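Local coordinates for protein 6-phospho-beta-d glycosidase (Streptococcus pyogenes, PDB 5FOO) that hydrolyses 6-phospho-beta-glucosides as a family 1 glycoside hydrolase, here with 6-phosphocyclophellitol bound in its pocket, at residues G11-G16 with S72-I77; R112-L117 with D159-N164. The protein carries 1 engineered substitution. All coordinates share one frame; numbering follows the deposited sequence.

Contact 1 of 2, residues G11-G16 with S72-I77; sequences GGATSG and SYRTSI
Ala13 and Arg74 pair as parallel strand neighbours with their side chains on the same face of the sheet, and the methyl CB of Ala13 lies over one face of the guanidinium, 3.6 Å from Arg74 NE. In Arg74, CG anti to the backbone N (chi1 -169°) and bends at chi2 and chi3 bring the guanidinium beside Ala13. Arg74 NH1 reaches Thr14 O through a water, while NH2 bonds to Ser365 O. Thr14 N donates to Arg74 O at 2.9 Å, and Arg74 N to Gly12 O at 3.2 Å. Past the last bridge, Thr14 CG2 comes within 3.3 Å of Tyr73 OH and packs against Thr75 OG1. Where segment 11-16 enters a helix, Gly16 N donates to Ser76 OG (2.8 Å, 163° at the hydrogen), and Ser15, at the N-cap near the ligand pocket, uses OG to cap a backbone N of the following turn and also bonds to Gln18 OE1. A second water links Gly12 N to Ser72 O. These first two strands of the eight-stranded TIM barrel of a family 1 glycosidase are flanked by strands 410-416 and 112-116, and helix 54-67 packs on Tyr73 with Ile58, Leu62 and Leu65.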
loop_
_atom_site.group_PDB
_atom_site.type_symbol
_atom_site.label_atom_id
_atom_site.label_comp_id
_atom_site.label_asym_id
_atom_site.label_seq_id
_atom_site.Cartn_x
_atom_site.Cartn_y
_atom_site.Cartn_z
ATOM N N GLY A 11 -8.005 8.455 9.829
ATOM C CA GLY A 11 -6.940 9.286 9.273
ATOM C C GLY A 11 -6.757 8.932 7.821
ATOM O O GLY A 11 -7.675 8.423 7.170
ATOM N N GLY A 12 -5.578 9.201 7.312
ATOM C CA GLY A 12 -5.301 8.846 5.954
ATOM C C GLY A 12 -3.886 8.405 5.817
ATOM O O GLY A 12 -3.116 8.459 6.771
ATOM N N ALA A 13 -3.622 7.909 4.618
ATOM C CA ALA A 13 -2.419 7.283 4.224
ATOM C C ALA A 13 -1.739 8.027 3.032
ATOM O O ALA A 13 -2.404 8.513 2.099
ATOM C CB ALA A 13 -2.737 5.878 3.811
ATOM N N THR A 14 -0.404 8.013 3.091
ATOM C CA THR A 14 0.533 8.494 2.081
ATOM C C THR A 14 1.794 7.600 2.168
ATOM O O THR A 14 1.776 6.560 2.853
ATOM C CB THR A 14 0.789 10.010 2.246
ATOM O OG1 THR A 14 1.501 10.518 1.137
ATOM C CG2 THR A 14 1.550 10.367 3.539
ATOM N N SER A 15 2.839 7.985 1.444
ATOM C CA SER A 15 4.122 7.334 1.502
ATOM C C SER A 15 5.230 8.390 1.425
ATOM O O SER A 15 4.995 9.526 1.006
ATOM C CB SER A 15 4.231 6.340 0.354
ATOM O OG SER A 15 4.350 7.002 -0.870
ATOM N N GLY A 16 6.425 8.051 1.875
ATOM C CA GLY A 16 7.593 8.961 1.795
ATOM C C GLY A 16 7.822 9.467 0.339
ATOM O O GLY A 16 7.955 10.680 0.097
ATOM N N SER A 72 -4.778 9.324 13.573
ATOM C CA SER A 72 -3.760 8.433 13.106
ATOM C C SER A 72 -3.306 8.899 11.688
ATOM O O SER A 72 -4.020 9.658 11.042
ATOM C CB SER A 72 -4.277 7.017 13.097
ATOM O OG SER A 72 -5.505 6.926 12.424
ATOM N N TYR A 73 -2.073 8.554 11.304
ATOM C CA TYR A 73 -1.455 8.974 10.027
ATOM C C TYR A 73 -0.470 7.878 9.625
ATOM O O TYR A 73 0.444 7.592 10.387
ATOM C CB TYR A 73 -0.699 10.287 10.197
ATOM C CG TYR A 73 0.035 10.889 8.998
ATOM C CD1 TYR A 73 -0.637 11.601 8.006
ATOM C CD2 TYR A 73 1.420 10.769 8.863
ATOM C CE1 TYR A 73 0.070 12.226 6.935
ATOM C CE2 TYR A 73 2.111 11.354 7.812
ATOM C CZ TYR A 73 1.437 12.084 6.835
ATOM O OH TYR A 73 2.172 12.667 5.791
ATOM N N ARG A 74 -0.652 7.305 8.423
ATOM C CA ARG A 74 0.295 6.330 7.862
ATOM C C ARG A 74 1.125 6.947 6.758
ATOM O O ARG A 74 0.593 7.529 5.808
ATOM C CB ARG A 74 -0.424 5.088 7.364
ATOM C CG ARG A 74 0.518 3.923 7.022
ATOM C CD ARG A 74 0.710 3.689 5.526
ATOM N NE ARG A 74 -0.518 3.276 4.838
ATOM C CZ ARG A 74 -0.553 2.819 3.565
ATOM N NH1 ARG A 74 0.564 2.701 2.815
ATOM N NH2 ARG A 74 -1.689 2.415 3.043
ATOM N N THR A 75 2.429 6.891 6.946
ATOM C CA THR A 75 3.370 7.171 5.892
ATOM C C THR A 75 4.474 6.080 5.842
ATOM O O THR A 75 4.373 5.057 6.464
ATOM C CB THR A 75 3.958 8.602 6.041
ATOM O OG1 THR A 75 4.584 9.014 4.807
ATOM C CG2 THR A 75 4.945 8.712 7.186
ATOM N N SER A 76 5.511 6.295 5.056
ATOM C CA SER A 76 6.591 5.356 4.982
ATOM C C SER A 76 7.894 6.056 5.217
ATOM O O SER A 76 8.031 7.262 4.997
ATOM C CB SER A 76 6.590 4.596 3.648
ATOM O OG SER A 76 7.034 5.404 2.562
ATOM N N ILE A 77 8.840 5.271 5.738
ATOM C CA ILE A 77 10.257 5.671 5.849
ATOM C C ILE A 77 10.943 5.125 4.593
ATOM O O ILE A 77 10.798 3.919 4.258
ATOM C CB ILE A 77 10.920 5.094 7.134
ATOM C CG1 ILE A 77 10.304 5.686 8.414
ATOM C CG2 ILE A 77 12.427 5.291 7.144
ATOM C CD1 ILE A 77 10.775 5.026 9.720
HETATM O O HOH W 1 -3.988 11.247 8.762
HETATM O O HOH W 2 3.143 3.915 2.793
#

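Contact 2 of 2, residues R112-L117 with D159-N164; sequences RPVINL and DWFVHN. With JAZ (6-phosphocyclophellitol), chain G; EDO (1,2-ethanediol), chain H; EDO (1,2-ethanediol), chain I.
Strands 112-116 and 159-161 run parallel, 4.7 Å apart at their closest and 21° from exact alignment, with Ile115 opposite Trp160 and Asn116 opposite Phe161. The ladder joins Ile115 N to Asp159 O, Phe161 N to Ile115 O and Leu117 N to Phe161 O (2.8 to 2.9 Å) before segment 159-164 turns a corner at Val162. These are the third and fourth strands of the TIM barrel, joined by a right-handed beta-alpha-beta crossover through helix 136-153. On the side facing that helix, Ile115 CG2 approaches Trp160 CZ3 to 3.7 Å, and Leu117 CD2 reaches the same ring atom. Inside the barrel, Val114 CG1, anti to its backbone N (chi1 179°), meets the edge of the Phe161 ring at CE2. At the strand starts, Arg112 NH1 forms a salt bridge with the syn lone pair of Asp159 OD2 (2.9 Å), guanidinium and carboxylate planes 90° apart. A water donates to Pro113 O and Asp159 OD2, while Asp159 OD1 accepts from Tyr293 OH and an ethanediol probably from the crystallisation liquor. At the far end Asn116 ND2 packs on Asn164 CB and bonds weakly to His118 O; Asn164 OD1 accepts from Asn297, and Asn164 ND2 bonds weakly to 6-phosphocyclophellitol O17 (3.3 Å).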
loop_
_atom_site.group_PDB
_atom_site.type_symbol
_atom_site.label_atom_id
_atom_site.label_comp_id
_atom_site.label_asym_id
_atom_site.label_seq_id
_atom_site.Cartn_x
_atom_site.Cartn_y
_atom_site.Cartn_z
ATOM N N ARG A 112 -1.574 9.069 16.277
ATOM C CA ARG A 112 -0.843 7.823 16.253
ATOM C C ARG A 112 -0.018 7.660 14.918
ATOM O O ARG A 112 -0.601 7.630 13.846
ATOM C CB ARG A 112 -1.830 6.674 16.347
ATOM C CG ARG A 112 -1.169 5.275 16.355
ATOM C CD ARG A 112 -2.233 4.191 16.355
ATOM N NE ARG A 112 -2.895 4.101 17.638
ATOM C CZ ARG A 112 -2.347 3.591 18.753
ATOM N NH1 ARG A 112 -1.140 3.038 18.769
ATOM N NH2 ARG A 112 -3.044 3.609 19.885
ATOM N N PRO A 113 1.312 7.595 15.006
ATOM C CA PRO A 113 2.107 7.409 13.801
ATOM C C PRO A 113 2.131 5.935 13.380
ATOM O O PRO A 113 2.421 5.065 14.204
ATOM C CB PRO A 113 3.479 7.872 14.221
ATOM C CG PRO A 113 3.555 7.560 15.733
ATOM C CD PRO A 113 2.158 7.753 16.222
ATOM N N VAL A 114 1.827 5.660 12.114
ATOM C CA VAL A 114 1.740 4.292 11.595
ATOM C C VAL A 114 2.755 4.202 10.481
ATOM O O VAL A 114 2.651 4.935 9.493
ATOM C CB VAL A 114 0.318 4.035 11.035
ATOM C CG1 VAL A 114 0.151 2.604 10.444
ATOM C CG2 VAL A 114 -0.687 4.307 12.172
ATOM N N ILE A 115 3.758 3.359 10.635
ATOM C CA ILE A 115 4.939 3.467 9.734
ATOM C C ILE A 115 5.152 2.233 8.891
ATOM O O ILE A 115 5.264 1.127 9.424
ATOM C CB ILE A 115 6.157 3.823 10.532
ATOM C CG1 ILE A 115 5.931 5.170 11.270
ATOM C CG2 ILE A 115 7.374 3.842 9.679
ATOM C CD1 ILE A 115 5.829 6.389 10.391
ATOM N N ASN A 116 5.150 2.453 7.564
ATOM C CA ASN A 116 5.452 1.443 6.573
ATOM C C ASN A 116 6.910 1.541 6.226
ATOM O O ASN A 116 7.417 2.634 6.167
ATOM C CB ASN A 116 4.561 1.678 5.361
ATOM C CG ASN A 116 4.880 0.760 4.199
ATOM O OD1 ASN A 116 5.256 -0.431 4.358
ATOM N ND2 ASN A 116 4.746 1.305 3.034
ATOM N N LEU A 117 7.574 0.409 5.940
ATOM C CA LEU A 117 8.969 0.417 5.550
ATOM C C LEU A 117 9.333 0.375 4.083
ATOM O O LEU A 117 10.506 0.611 3.746
ATOM C CB LEU A 117 9.727 -0.680 6.265
ATOM C CG LEU A 117 9.539 -0.636 7.767
ATOM C CD1 LEU A 117 9.955 -1.966 8.361
ATOM C CD2 LEU A 117 10.309 0.546 8.331
ATOM N N ASP A 159 3.431 0.944 15.790
ATOM C CA ASP A 159 2.586 0.402 14.738
ATOM C C ASP A 159 3.364 0.399 13.439
ATOM O O ASP A 159 3.574 1.452 12.839
ATOM C CB ASP A 159 1.341 1.242 14.577
ATOM C CG ASP A 159 0.393 1.100 15.759
ATOM O OD1 ASP A 159 -0.358 0.098 15.868
ATOM O OD2 ASP A 159 0.396 2.071 16.545
ATOM N N TRP A 160 3.779 -0.785 13.028
ATOM C CA TRP A 160 4.734 -0.945 11.988
ATOM C C TRP A 160 4.169 -1.859 10.864
ATOM O O TRP A 160 3.464 -2.822 11.143
ATOM C CB TRP A 160 5.981 -1.601 12.566
ATOM C CG TRP A 160 6.771 -0.786 13.485
ATOM C CD1 TRP A 160 6.733 -0.838 14.868
ATOM C CD2 TRP A 160 7.744 0.188 13.150
ATOM N NE1 TRP A 160 7.635 0.061 15.399
ATOM C CE2 TRP A 160 8.291 0.684 14.368
ATOM C CE3 TRP A 160 8.209 0.720 11.950
ATOM C CZ2 TRP A 160 9.276 1.673 14.396
ATOM C CZ3 TRP A 160 9.215 1.689 12.002
ATOM C CH2 TRP A 160 9.703 2.168 13.214
ATOM N N PHE A 161 4.558 -1.574 9.630
ATOM C CA PHE A 161 4.191 -2.362 8.478
ATOM C C PHE A 161 5.389 -2.570 7.571
ATOM O O PHE A 161 6.161 -1.670 7.350
ATOM C CB PHE A 161 2.986 -1.706 7.791
ATOM C CG PHE A 161 1.722 -1.826 8.582
ATOM C CD1 PHE A 161 0.947 -2.969 8.511
ATOM C CD2 PHE A 161 1.355 -0.831 9.460
ATOM C CE1 PHE A 161 -0.181 -3.131 9.315
ATOM C CE2 PHE A 161 0.205 -0.965 10.254
ATOM C CZ PHE A 161 -0.550 -2.106 10.192
ATOM N N VAL A 162 5.569 -3.786 7.059
ATOM C CA VAL A 162 6.811 -4.088 6.373
ATOM C C VAL A 162 6.766 -3.597 4.892
ATOM O O VAL A 162 7.704 -2.960 4.446
ATOM C CB VAL A 162 7.198 -5.590 6.427
ATOM C CG1 VAL A 162 8.538 -5.795 5.684
ATOM C CG2 VAL A 162 7.398 -6.078 7.867
ATOM N N HIS A 163 5.688 -3.912 4.166
ATOM C CA HIS A 163 5.513 -3.460 2.797
ATOM C C HIS A 163 4.114 -2.885 2.607
ATOM O O HIS A 163 3.150 -3.265 3.296
ATOM C CB HIS A 163 5.576 -4.629 1.809
ATOM C CG HIS A 163 6.783 -5.513 1.908
ATOM N ND1 HIS A 163 8.026 -5.106 1.524
ATOM C CD2 HIS A 163 6.907 -6.803 2.239
ATOM C CE1 HIS A 163 8.890 -6.090 1.653
ATOM N NE2 HIS A 163 8.234 -7.132 2.103
ATOM N N ASN A 164 3.998 -2.003 1.618
ATOM C CA ASN A 164 2.746 -1.751 0.964
ATOM C C ASN A 164 2.656 -2.581 -0.312
ATOM O O ASN A 164 3.497 -2.437 -1.210
ATOM C CB ASN A 164 2.646 -0.280 0.597
ATOM C CG ASN A 164 1.375 0.027 -0.161
ATOM O OD1 ASN A 164 0.314 0.233 0.434
ATOM N ND2 ASN A 164 1.472 0.046 -1.478
HETATM C C2 JAZ G . -1.415 5.068 -4.981
HETATM C C3 JAZ G . -0.864 4.469 -3.670
HETATM C C4 JAZ G . -1.178 2.980 -3.585
HETATM C C5 JAZ G . -2.671 2.692 -3.669
HETATM C C6 JAZ G . -3.274 3.363 -4.883
HETATM C C7 JAZ G . -2.923 4.849 -4.968
HETATM C C8 JAZ G . -3.654 5.555 -6.107
HETATM O O9 JAZ G . -3.211 4.963 -7.324
HETATM P P10 JAZ G . -3.160 5.852 -8.640
HETATM O O11 JAZ G . -2.609 4.929 -9.668
HETATM O O12 JAZ G . -2.504 7.146 -8.391
HETATM O O13 JAZ G . -4.552 6.211 -8.928
HETATM O O14 JAZ G . -2.887 2.655 -6.068
HETATM O O15 JAZ G . -1.184 6.480 -5.033
HETATM O O16 JAZ G . 0.530 4.643 -3.697
HETATM O O17 JAZ G . -0.639 2.437 -2.392
HETATM C C1 EDO H . -0.638 -0.038 19.110
HETATM O O1 EDO H . -1.397 -0.659 18.073
HETATM C C2 EDO H . 0.073 -1.051 19.945
HETATM O O2 EDO H . 0.036 -2.238 19.195
HETATM C C1 EDO I . -5.968 6.128 17.269
HETATM O O1 EDO I . -4.879 5.965 18.162
HETATM C C2 EDO I . -7.289 6.064 18.034
HETATM O O2 EDO I . -7.270 4.865 18.804
HETATM O O HOH W 3 2.344 3.988 16.725
#

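Overall arrangement
Contacts 1 and 2 follow one another along the chain and together span the first four strands of the barrel, their centres about 8 Å apart. Strands 72-76 and 112-116 join them through probable hydrogen bonds from Val114 N to Tyr73 O and from Asn116 N to Thr75 O, each 2.9 Å. Arg74 CG also packs on Val114 O at 3.4 Å. Both contacts lead to the pocket: in contact 1 the side chain of Ser15 lies about 5 Å from 6-phosphocyclophellitol at the nearest atoms, while contact 2 supplies Asn164. A weak hydrogen bond between Arg74 NH1 and Asn164 OD1 connects them across the barrel interior. Gln18 and Glu165, just beyond the two contacts, also bond to the ligand.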